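Local structure of Cif-like 1 (Burkholderia cenocepacia, 7JQY) at the interface of chains A and B. The protein hydrolyses epoxides as a Cif-like enzyme of the alpha/beta hydrolase fold and assembles into an octamer. Residues are numbered along the deposited sequence; one frame, centred on the assembly and turned at random. Chains: chain A/B, Cif-like 1.

The interface of chains A and B. Residues chain A 23-24, 26-27, 29; chain B 11-13.
The N-terminal tail of chain B, the loop residues B:Pro11 to B:Met13, lies against the short helix 22-25 of chain A and the start of strand 26-32 that follows it; B:Pro11 is the first modelled residue of its chain. The clearest link is between main chains: the amide N of B:Met13 donates to the carbonyl O of A:Glu23 at 2.8 Å. The angle of 149° at the hydrogen, with the donor in the plane of the carbonyl, marks a well-formed bond. One residue earlier, the N of B:Gly12 has two weak bonds, to the carbonyl O of A:Phe26 at 3.1 Å and to the hydroxyl OG of A:Ser27, also at 3.1 Å. The angles at the hydrogen are poor, 122° toward the O of A:Phe26 and 128° toward OG of A:Ser27, and suggest that this N-H is shared between the two oxygens, neither of which it faces squarely. With OG anti to the carbonyl carbon and beside the backbone N, the hydroxyl of A:Ser27 points toward the passing tail; its approach to CA of B:Pro11 is doubtful and supports no conclusion.

B:Met13 supplies the apolar part. Its CG is set anti to the carbonyl carbon and beside the backbone N, and further bends at chi2 and chi3 fold the thioether back over the main chain of A. CG comes to 3.7 Å from CA of A:Glu23, while SD lies 3.7 Å from the carbonyl O of A:Phe26. The thioether thus meets backbone, and the phenyl ring of A:Phe26 points away from the tail. The carboxylate of A:Glu23 likewise turns aside, leaving its carbonyl O and CA to make the contact.

The patch hides 206 Å² in all, and its grip is mostly on backbone atoms. By anchoring one subunit's tail to its neighbour, it may help hold the octamer together.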
# COMPACT_ATOMS: atom_id res chain seq x y z
N GLU A 23 25.39 10.66 26.89
CA GLU A 23 24.23 10.09 27.57
C GLU A 23 24.21 10.41 29.05
O GLU A 23 23.13 10.48 29.65
CB GLU A 23 24.19 8.57 27.36
CG GLU A 23 23.70 8.11 25.99
CD GLU A 23 24.83 8.07 24.96
OE1 GLU A 23 25.95 8.53 25.26
OE2 GLU A 23 24.59 7.54 23.84
N ARG A 24 25.38 10.49 29.68
CA ARG A 24 25.48 10.73 31.11
C ARG A 24 25.47 12.20 31.49
O ARG A 24 25.26 12.51 32.66
CB ARG A 24 26.76 10.07 31.66
CG ARG A 24 26.95 8.63 31.18
CD ARG A 24 28.42 8.23 31.11
NE ARG A 24 29.09 8.24 32.41
CZ ARG A 24 29.48 7.15 33.06
NH1 ARG A 24 29.27 5.95 32.53
NH2 ARG A 24 30.07 7.25 34.25
N PHE A 26 23.68 14.83 29.62
CA PHE A 26 22.54 15.59 29.13
C PHE A 26 21.26 14.82 29.40
O PHE A 26 21.27 13.61 29.64
CB PHE A 26 22.69 15.91 27.64
CG PHE A 26 23.82 16.86 27.34
CD1 PHE A 26 23.62 18.23 27.41
CD2 PHE A 26 25.08 16.38 27.03
CE1 PHE A 26 24.66 19.11 27.15
CE2 PHE A 26 26.12 17.25 26.78
CZ PHE A 26 25.91 18.62 26.84
N SER A 27 20.15 15.55 29.40
CA SER A 27 18.84 15.00 29.72
C SER A 27 17.80 15.60 28.80
O SER A 27 17.87 16.79 28.48
CB SER A 27 18.41 15.28 31.17
OG SER A 27 19.47 15.09 32.07
N ARG A 29 14.00 16.88 28.40
CA ARG A 29 12.99 17.44 29.29
C ARG A 29 11.89 18.09 28.47
O ARG A 29 12.04 18.35 27.27
CB ARG A 29 13.63 18.41 30.30
CG ARG A 29 14.39 17.64 31.39
CD ARG A 29 15.40 18.45 32.13
NE ARG A 29 16.12 17.62 33.10
CZ ARG A 29 17.00 18.11 33.97
NH1 ARG A 29 17.13 19.42 34.13
NH2 ARG A 29 17.63 17.29 34.80
N PRO B 11 19.83 13.53 35.75
CA PRO B 11 20.56 13.62 34.48
C PRO B 11 20.68 12.29 33.75
O PRO B 11 20.50 11.24 34.33
CB PRO B 11 21.93 14.18 34.88
CG PRO B 11 22.04 13.94 36.33
CD PRO B 11 20.66 13.85 36.91
N GLY B 12 20.95 12.37 32.47
CA GLY B 12 21.08 11.23 31.61
C GLY B 12 20.00 11.06 30.58
O GLY B 12 18.89 11.42 30.78
N MET B 13 20.35 10.48 29.47
CA MET B 13 19.39 10.25 28.43
C MET B 13 18.70 8.93 28.69
O MET B 13 19.21 8.12 29.37
CB MET B 13 20.09 10.22 27.10
CG MET B 13 20.86 11.47 26.77
SD MET B 13 19.91 12.87 26.25
CE MET B 13 19.57 12.48 24.59